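Local coordinates for F420-reducing hydrogenase, subunit beta (Methanothermobacter marburgensis, PDB 4OMF), which forms part of the hydrogenase that reduces coenzyme F420 with hydrogen, binding FAD and an iron-sulfur cluster and probably passing electrons on to F420, at residues Ile126-Gly131 / Ala203-Gly208; Asp197-Leu202 / Ile220-Ala225. One frame throughout, in Å; residues are numbered along the deposited sequence.

Interaction 1 of 2, residues Ile126-Gly131 / Ala203-Gly208; sequences IKLLVG and ADVSTG. With KEN (N,N-dimethylmethanamine), chain P; FAD (flavin-adenine dinucleotide), chain R.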
loop_
_atom_site.group_PDB
_atom_site.type_symbol
_atom_site.label_atom_id
_atom_site.label_comp_id
_atom_site.label_asym_id
_atom_site.label_seq_id
_atom_site.Cartn_x
_atom_site.Cartn_y
_atom_site.Cartn_z
ATOM N N ILE C 126 16.818 -27.781 -3.946
ATOM C CA ILE C 126 16.123 -28.288 -5.116
ATOM C C ILE C 126 16.986 -29.375 -5.766
ATOM O O ILE C 126 18.104 -29.101 -6.218
ATOM C CB ILE C 126 15.808 -27.155 -6.095
ATOM C CG1 ILE C 126 14.950 -26.106 -5.385
ATOM C CG2 ILE C 126 15.104 -27.695 -7.342
ATOM C CD1 ILE C 126 14.518 -24.993 -6.262
ATOM N N LYS C 127 16.499 -30.612 -5.764
ATOM C CA LYS C 127 17.297 -31.737 -6.261
ATOM C C LYS C 127 16.800 -32.274 -7.611
ATOM O O LYS C 127 17.535 -32.934 -8.340
ATOM C CB LYS C 127 17.319 -32.882 -5.247
ATOM C CG LYS C 127 17.849 -32.476 -3.868
ATOM C CD LYS C 127 19.284 -31.947 -3.930
ATOM C CE LYS C 127 19.760 -31.463 -2.548
ATOM N NZ LYS C 127 21.126 -30.877 -2.644
ATOM N N LEU C 128 15.543 -32.001 -7.933
ATOM C CA LEU C 128 14.991 -32.456 -9.209
ATOM C C LEU C 128 13.946 -31.486 -9.707
ATOM O O LEU C 128 12.892 -31.309 -9.085
ATOM C CB LEU C 128 14.380 -33.839 -9.071
ATOM C CG LEU C 128 13.639 -34.421 -10.276
ATOM C CD1 LEU C 128 14.582 -34.628 -11.440
ATOM C CD2 LEU C 128 13.001 -35.708 -9.863
ATOM N N LEU C 129 14.240 -30.852 -10.827
ATOM C CA LEU C 129 13.298 -29.918 -11.426
ATOM C C LEU C 129 12.816 -30.519 -12.733
ATOM O O LEU C 129 13.555 -30.540 -13.709
ATOM C CB LEU C 129 13.956 -28.548 -11.641
ATOM C CG LEU C 129 13.121 -27.273 -11.852
ATOM C CD1 LEU C 129 14.040 -26.077 -12.128
ATOM C CD2 LEU C 129 12.119 -27.415 -12.974
ATOM N N VAL C 130 11.577 -31.014 -12.754
ATOM C CA VAL C 130 11.036 -31.599 -13.983
ATOM C C VAL C 130 10.286 -30.520 -14.758
ATOM O O VAL C 130 9.347 -29.937 -14.251
ATOM C CB VAL C 130 10.082 -32.804 -13.711
ATOM C CG1 VAL C 130 9.674 -33.461 -15.037
ATOM C CG2 VAL C 130 10.761 -33.849 -12.805
ATOM N N GLY C 131 10.690 -30.267 -15.993
ATOM C CA GLY C 131 10.028 -29.245 -16.785
ATOM C C GLY C 131 8.996 -29.884 -17.691
ATOM O O GLY C 131 9.206 -31.004 -18.152
ATOM N N ALA C 203 15.272 -26.960 -17.386
ATOM C CA ALA C 203 14.894 -27.973 -16.407
ATOM C C ALA C 203 15.960 -29.066 -16.321
ATOM O O ALA C 203 16.789 -29.197 -17.222
ATOM C CB ALA C 203 13.539 -28.594 -16.765
ATOM N N ASP C 204 15.926 -29.866 -15.263
ATOM C CA ASP C 204 16.815 -31.025 -15.199
ATOM C C ASP C 204 16.470 -32.068 -16.269
ATOM O O ASP C 204 17.366 -32.625 -16.907
ATOM C CB ASP C 204 16.750 -31.681 -13.839
ATOM C CG ASP C 204 17.363 -30.825 -12.757
ATOM O OD1 ASP C 204 18.450 -30.244 -12.990
ATOM O OD2 ASP C 204 16.768 -30.754 -11.673
ATOM N N VAL C 205 15.173 -32.367 -16.376
ATOM C CA VAL C 205 14.586 -33.272 -17.375
ATOM C C VAL C 205 13.342 -32.565 -17.857
ATOM O O VAL C 205 12.612 -32.023 -17.028
ATOM C CB VAL C 205 14.138 -34.629 -16.788
ATOM C CG1 VAL C 205 13.835 -35.625 -17.897
ATOM C CG2 VAL C 205 15.129 -35.169 -15.828
ATOM N N SER C 206 13.079 -32.582 -19.161
ATOM C CA SER C 206 11.893 -31.919 -19.702
ATOM C C SER C 206 10.998 -32.930 -20.424
ATOM O O SER C 206 11.498 -33.830 -21.091
ATOM C CB SER C 206 12.296 -30.798 -20.668
ATOM O OG SER C 206 13.230 -29.895 -20.090
ATOM N N THR C 207 9.680 -32.797 -20.299
ATOM C CA THR C 207 8.822 -33.787 -20.928
ATOM C C THR C 207 7.514 -33.178 -21.437
ATOM O O THR C 207 7.041 -32.164 -20.926
ATOM C CB THR C 207 8.569 -34.979 -19.932
ATOM O OG1 THR C 207 7.833 -36.035 -20.564
ATOM C CG2 THR C 207 7.821 -34.504 -18.696
ATOM N N GLY C 208 6.961 -33.793 -22.478
ATOM C CA GLY C 208 5.706 -33.351 -23.063
ATOM C C GLY C 208 5.180 -34.420 -23.996
ATOM O O GLY C 208 5.790 -35.477 -24.145
HETATM C CA1 KEN P . 20.234 -29.547 -10.859
HETATM C CB1 KEN P . 19.937 -27.787 -9.091
HETATM C CC1 KEN P . 17.936 -28.851 -10.058
HETATM N NE1 KEN P . 19.388 -29.067 -9.681
HETATM P PA FAD R . 1.454 -36.610 -15.225
HETATM O O1A FAD R . 0.080 -36.510 -15.834
HETATM O O2A FAD R . 1.970 -37.851 -14.558
HETATM O O5B FAD R . 1.586 -35.426 -14.167
HETATM C C5B FAD R . 1.317 -34.111 -14.673
HETATM C C4B FAD R . 2.030 -33.114 -13.757
HETATM O O4B FAD R . 1.835 -31.793 -14.264
HETATM C C3B FAD R . 1.435 -33.169 -12.356
HETATM O O3B FAD R . 2.458 -33.268 -11.352
HETATM C C2B FAD R . 0.721 -31.830 -12.231
HETATM O O2B FAD R . 0.796 -31.336 -10.884
HETATM C C1B FAD R . 1.469 -30.932 -13.199
HETATM N N9A FAD R . 0.581 -29.864 -13.690
HETATM C C8A FAD R . -0.629 -30.044 -14.251
HETATM N N7A FAD R . -1.173 -28.856 -14.604
HETATM C C5A FAD R . -0.271 -27.896 -14.254
HETATM C C6A FAD R . -0.222 -26.418 -14.325
HETATM N N6A FAD R . -1.256 -25.699 -14.836
HETATM N N1A FAD R . 0.890 -25.822 -13.866
HETATM C C2A FAD R . 1.917 -26.508 -13.320
HETATM N N3A FAD R . 1.940 -27.857 -13.208
HETATM C C4A FAD R . 0.880 -28.574 -13.658
HETATM N N1 FAD R . 2.788 -30.523 -23.591
HETATM C C2 FAD R . 3.323 -30.392 -24.870
HETATM O O2 FAD R . 3.781 -31.405 -25.436
HETATM N N3 FAD R . 3.288 -29.152 -25.493
HETATM C C4 FAD R . 2.780 -28.045 -24.845
HETATM O O4 FAD R . 2.804 -26.939 -25.429
HETATM C C4X FAD R . 1.700 -28.292 -23.918
HETATM N N5 FAD R . 1.089 -27.077 -23.320
HETATM C C5X FAD R . 1.073 -27.122 -21.852
HETATM C C6 FAD R . 0.559 -25.968 -21.238
HETATM C C7 FAD R . 0.291 -25.970 -19.863
HETATM C C7M FAD R . -0.254 -24.720 -19.186
HETATM C C8 FAD R . 0.527 -27.139 -19.142
HETATM C C8M FAD R . 0.272 -27.271 -17.652
HETATM C C9 FAD R . 1.029 -28.306 -19.756
HETATM C C9A FAD R . 1.219 -28.333 -21.143
HETATM N N10 FAD R . 1.817 -29.466 -21.753
HETATM C C10 FAD R . 1.945 -29.538 -23.128
HETATM C "C1'" FAD R . 2.391 -30.593 -20.992
HETATM C "C2'" FAD R . 1.455 -31.759 -20.805
HETATM O "O2'" FAD R . 0.146 -31.477 -21.000
HETATM C "C3'" FAD R . 1.776 -32.526 -19.743
HETATM O "O3'" FAD R . 1.502 -31.945 -18.549
HETATM C "C4'" FAD R . 3.111 -33.249 -19.796
HETATM O "O4'" FAD R . 3.262 -34.016 -21.010
HETATM C "C5'" FAD R . 3.298 -34.148 -18.569
HETATM O "O5'" FAD R . 2.507 -35.318 -18.708
HETATM P P FAD R . 2.803 -36.625 -17.833
HETATM O O1P FAD R . 4.283 -36.908 -17.963
HETATM O O2P FAD R . 1.838 -37.711 -18.210
HETATM O O3P FAD R . 2.540 -36.097 -16.316
#
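Val130 and Gly131 pair in parallel with Val205 and Ser206, joining strands 126-132 and 205-208 as neighbours inside the mixed beta sheet of this F420 hydrogenase beta subunit. The packing is closest around Gly131. Its N-H meets Val205 O at 2.8 Å, nearly straight (168° at the hydrogen), while Gly131 O accepts Thr207 N at 2.8 Å. Ser206 CA adds a CA-H...O contact to the same oxygen at 3.2 Å. With no side chain on Gly131, the methyl of Ala203 settles against the strand, its CB 3.4 Å from Gly131 N. Ser206 OG is bonded away from this strand, to Ala200 O and Arg222 NE. On the face carrying Val130 and Val205, Val130 CG1 approaches Thr207 CG2, and helix 28-39 touches Leu128 and Thr207.

Towards Lys127 the pairing loosens. Leu129 O receives Asp204 N at 2.9 Å in a bent bond, and Val205 N is buried without a partner in the model. With CG beside the backbone N (chi1 -69°), the Asp204 carboxylate reaches back to Leu129 N; its OD2 lies 2.7 Å from that nitrogen, but crowding by the bound N,N-dimethylmethanamine leaves this oxygen less surely placed. OD1 bonds Thr223 OG1 and forms a salt bridge with Arg110. Shortening Asp204 to an alanine is likely to leave Arg110 without its carboxylate mate and Thr223 OG1 without this partner. Lys127, partly exposed, points its CB away from the other strand, and its NZ bonds Asp124 O. At the other end, Gly208 CA lies 3.3 Å from FAD O4'.

Interaction 2 of 2, residues Asp197-Leu202 / Ile220-Ala225; sequences DYVAEL and ITRTDA. With FAD (flavin-adenine dinucleotide), chain R.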
loop_
_atom_site.group_PDB
_atom_site.type_symbol
_atom_site.label_atom_id
_atom_site.label_comp_id
_atom_site.label_asym_id
_atom_site.label_seq_id
_atom_site.Cartn_x
_atom_site.Cartn_y
_atom_site.Cartn_z
ATOM N N ASP C 197 10.637 -20.060 -24.810
ATOM C CA ASP C 197 11.039 -21.371 -24.312
ATOM C C ASP C 197 9.867 -22.355 -24.429
ATOM O O ASP C 197 8.891 -22.259 -23.683
ATOM C CB ASP C 197 11.515 -21.217 -22.854
ATOM C CG ASP C 197 12.233 -22.447 -22.294
ATOM O OD1 ASP C 197 12.010 -23.586 -22.761
ATOM O OD2 ASP C 197 13.008 -22.252 -21.328
ATOM N N TYR C 198 9.980 -23.299 -25.364
ATOM C CA TYR C 198 8.931 -24.289 -25.563
ATOM C C TYR C 198 9.153 -25.549 -24.739
ATOM O O TYR C 198 8.238 -26.044 -24.093
ATOM C CB TYR C 198 8.816 -24.664 -27.044
ATOM C CG TYR C 198 7.713 -25.667 -27.318
ATOM C CD1 TYR C 198 6.412 -25.420 -26.907
ATOM C CD2 TYR C 198 7.970 -26.854 -27.983
ATOM C CE1 TYR C 198 5.399 -26.324 -27.159
ATOM C CE2 TYR C 198 6.952 -27.766 -28.234
ATOM C CZ TYR C 198 5.674 -27.485 -27.820
ATOM O OH TYR C 198 4.649 -28.371 -28.055
ATOM N N VAL C 199 10.372 -26.079 -24.776
ATOM C CA VAL C 199 10.611 -27.387 -24.188
ATOM C C VAL C 199 11.268 -27.314 -22.813
ATOM O O VAL C 199 11.948 -28.258 -22.404
ATOM C CB VAL C 199 11.474 -28.276 -25.117
ATOM C CG1 VAL C 199 10.654 -28.764 -26.319
ATOM C CG2 VAL C 199 12.724 -27.540 -25.587
ATOM N N ALA C 200 11.033 -26.223 -22.088
ATOM C CA ALA C 200 11.574 -26.068 -20.728
ATOM C C ALA C 200 13.086 -26.312 -20.736
ATOM O O ALA C 200 13.573 -27.266 -20.135
ATOM C CB ALA C 200 10.883 -27.023 -19.742
ATOM N N GLU C 201 13.807 -25.449 -21.439
ATOM C CA GLU C 201 15.224 -25.633 -21.700
ATOM C C GLU C 201 16.114 -25.635 -20.465
ATOM O O GLU C 201 17.240 -26.108 -20.538
ATOM C CB GLU C 201 15.708 -24.547 -22.662
ATOM C CG GLU C 201 15.018 -24.625 -24.026
ATOM C CD GLU C 201 15.356 -23.463 -24.946
ATOM O OE1 GLU C 201 16.461 -22.895 -24.804
ATOM O OE2 GLU C 201 14.510 -23.124 -25.812
ATOM N N LEU C 202 15.635 -25.103 -19.339
ATOM C CA LEU C 202 16.503 -24.990 -18.170
ATOM C C LEU C 202 16.194 -26.040 -17.095
ATOM O O LEU C 202 16.780 -26.017 -16.013
ATOM C CB LEU C 202 16.406 -23.573 -17.572
ATOM C CG LEU C 202 16.852 -22.466 -18.551
ATOM C CD1 LEU C 202 16.685 -21.054 -17.978
ATOM C CD2 LEU C 202 18.281 -22.688 -18.986
ATOM N N ILE C 220 13.418 -35.285 -22.576
ATOM C CA ILE C 220 14.713 -34.675 -22.856
ATOM C C ILE C 220 15.496 -34.570 -21.551
ATOM O O ILE C 220 15.092 -33.816 -20.667
ATOM C CB ILE C 220 14.526 -33.270 -23.451
ATOM C CG1 ILE C 220 13.776 -33.335 -24.785
ATOM C CG2 ILE C 220 15.877 -32.592 -23.635
ATOM C CD1 ILE C 220 13.291 -31.970 -25.259
ATOM N N THR C 221 16.582 -35.332 -21.400
ATOM C CA THR C 221 17.405 -35.182 -20.196
ATOM C C THR C 221 18.460 -34.115 -20.464
ATOM O O THR C 221 18.975 -34.019 -21.571
ATOM C CB THR C 221 18.086 -36.507 -19.752
ATOM O OG1 THR C 221 18.811 -37.064 -20.841
ATOM C CG2 THR C 221 17.044 -37.519 -19.295
ATOM N N ARG C 222 18.770 -33.300 -19.457
ATOM C CA ARG C 222 19.627 -32.144 -19.671
ATOM C C ARG C 222 20.805 -32.053 -18.696
ATOM O O ARG C 222 21.964 -32.003 -19.122
ATOM C CB ARG C 222 18.796 -30.846 -19.592
ATOM C CG ARG C 222 17.578 -30.794 -20.521
ATOM C CD ARG C 222 16.915 -29.400 -20.521
ATOM N NE ARG C 222 15.749 -29.345 -21.414
ATOM C CZ ARG C 222 15.814 -29.078 -22.715
ATOM N NH1 ARG C 222 16.989 -28.836 -23.309
ATOM N NH2 ARG C 222 14.695 -29.051 -23.436
ATOM N N THR C 223 20.535 -32.004 -17.400
ATOM C CA THR C 223 21.608 -31.832 -16.419
ATOM C C THR C 223 22.094 -33.195 -15.933
ATOM O O THR C 223 21.440 -34.205 -16.187
ATOM C CB THR C 223 21.141 -31.030 -15.222
ATOM O OG1 THR C 223 20.068 -31.749 -14.602
ATOM C CG2 THR C 223 20.650 -29.642 -15.634
ATOM N N ASP C 224 23.229 -33.233 -15.232
ATOM C CA ASP C 224 23.707 -34.492 -14.655
ATOM C C ASP C 224 22.630 -35.138 -13.769
ATOM O O ASP C 224 22.402 -36.348 -13.841
ATOM C CB ASP C 224 24.997 -34.281 -13.840
ATOM C CG ASP C 224 26.193 -33.886 -14.709
ATOM O OD1 ASP C 224 26.100 -33.981 -15.953
ATOM O OD2 ASP C 224 27.238 -33.490 -14.139
ATOM N N ALA C 225 21.961 -34.323 -12.958
ATOM C CA ALA C 225 20.929 -34.807 -12.058
ATOM C C ALA C 225 19.740 -35.368 -12.839
ATOM O O ALA C 225 19.215 -36.446 -12.533
ATOM C CB ALA C 225 20.478 -33.684 -11.133
HETATM P PA FAD R . 1.454 -36.610 -15.225
HETATM O O1A FAD R . 0.080 -36.510 -15.834
HETATM O O2A FAD R . 1.970 -37.851 -14.558
HETATM O O5B FAD R . 1.586 -35.426 -14.167
HETATM C C5B FAD R . 1.317 -34.111 -14.673
HETATM C C4B FAD R . 2.030 -33.114 -13.757
HETATM O O4B FAD R . 1.835 -31.793 -14.264
HETATM C C3B FAD R . 1.435 -33.169 -12.356
HETATM O O3B FAD R . 2.458 -33.268 -11.352
HETATM C C2B FAD R . 0.721 -31.830 -12.231
HETATM O O2B FAD R . 0.796 -31.336 -10.884
HETATM C C1B FAD R . 1.469 -30.932 -13.199
HETATM N N9A FAD R . 0.581 -29.864 -13.690
HETATM C C8A FAD R . -0.629 -30.044 -14.251
HETATM N N7A FAD R . -1.173 -28.856 -14.604
HETATM C C5A FAD R . -0.271 -27.896 -14.254
HETATM C C6A FAD R . -0.222 -26.418 -14.325
HETATM N N6A FAD R . -1.256 -25.699 -14.836
HETATM N N1A FAD R . 0.890 -25.822 -13.866
HETATM C C2A FAD R . 1.917 -26.508 -13.320
HETATM N N3A FAD R . 1.940 -27.857 -13.208
HETATM C C4A FAD R . 0.880 -28.574 -13.658
HETATM N N1 FAD R . 2.788 -30.523 -23.591
HETATM C C2 FAD R . 3.323 -30.392 -24.870
HETATM O O2 FAD R . 3.781 -31.405 -25.436
HETATM N N3 FAD R . 3.288 -29.152 -25.493
HETATM C C4 FAD R . 2.780 -28.045 -24.845
HETATM O O4 FAD R . 2.804 -26.939 -25.429
HETATM C C4X FAD R . 1.700 -28.292 -23.918
HETATM N N5 FAD R . 1.089 -27.077 -23.320
HETATM C C5X FAD R . 1.073 -27.122 -21.852
HETATM C C6 FAD R . 0.559 -25.968 -21.238
HETATM C C7 FAD R . 0.291 -25.970 -19.863
HETATM C C7M FAD R . -0.254 -24.720 -19.186
HETATM C C8 FAD R . 0.527 -27.139 -19.142
HETATM C C8M FAD R . 0.272 -27.271 -17.652
HETATM C C9 FAD R . 1.029 -28.306 -19.756
HETATM C C9A FAD R . 1.219 -28.333 -21.143
HETATM N N10 FAD R . 1.817 -29.466 -21.753
HETATM C C10 FAD R . 1.945 -29.538 -23.128
HETATM C "C1'" FAD R . 2.391 -30.593 -20.992
HETATM C "C2'" FAD R . 1.455 -31.759 -20.805
HETATM O "O2'" FAD R . 0.146 -31.477 -21.000
HETATM C "C3'" FAD R . 1.776 -32.526 -19.743
HETATM O "O3'" FAD R . 1.502 -31.945 -18.549
HETATM C "C4'" FAD R . 3.111 -33.249 -19.796
HETATM O "O4'" FAD R . 3.262 -34.016 -21.010
HETATM C "C5'" FAD R . 3.298 -34.148 -18.569
HETATM O "O5'" FAD R . 2.507 -35.318 -18.708
HETATM P P FAD R . 2.803 -36.625 -17.833
HETATM O O1P FAD R . 4.283 -36.908 -17.963
HETATM O O2P FAD R . 1.838 -37.711 -18.210
HETATM O O3P FAD R . 2.540 -36.097 -16.316
#
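Arg222 reaches across to the backbone of Val199, Ala200 and Glu201, and its guanidinium carries most of the contact. The side chain is extended from CG to NE (chi3 180°), which brings the group over to the loop carbonyls. Among the hydrogen bonds, NH2 donates to Val199 O at 3.0 Å (142° at the hydrogen), approaching from 50° above the carbonyl plane. The other nitrogens are held from outside: NE by Ser206 OG, NH1 by the carbonyl oxygens of Leu3 and Thr5. Within the loop, Asp197 OD1 takes the Glu201 N-H at 2.9 Å on its syn lone pair, which probably helps to hold the turn.

Both faces of the guanidinium are covered, with Ile220 CG2 over the centre of one and Glu201 CA over the centre of the other, each 3.6 Å from its plane; Val199 CG2 lies 3.3 Å from Arg222 NH2. This filling, together with the bonds, should hold the group's rotation. Apolar packing is slighter: Val199 CB meets Ile220 CD1 at 4.1 Å.

The ligand contact belongs to Tyr198, whose OH accepts FAD N3 at 3.0 Å, with FAD O4 at the ring edge.

Charge pairing leads outwards, Glu201 OE2 bridging to Lys262. Helix 251-275 packs on Tyr198 and Val199, helix 103-114 touches Asp197, Ala200 and Leu202, and segment 220-225 runs from strand 217-221 into helix 224-235, with Thr223 as its N-cap.

The centres of interactions 1 and 2 lie about 6 Å apart, and the two touch, probably through two hydrogen bonds. Ser206 OG of interaction 1 stands 2.7 Å from Ala200 O of interaction 2. Asp204 OD1 and Thr223 OG1, also 2.7 Å apart, tie the residue just before strand 205-208 to the N-cap of helix 224-235. Strands 205-208 and 217-221 are sheet neighbours, and the four segments alternate along the chain. Both contacts reach FAD from different parts, the ribityl chain at Gly208 and the flavin ring at Tyr198, while the side chain of Ala200 is about 8 Å from the iron-sulfur cluster.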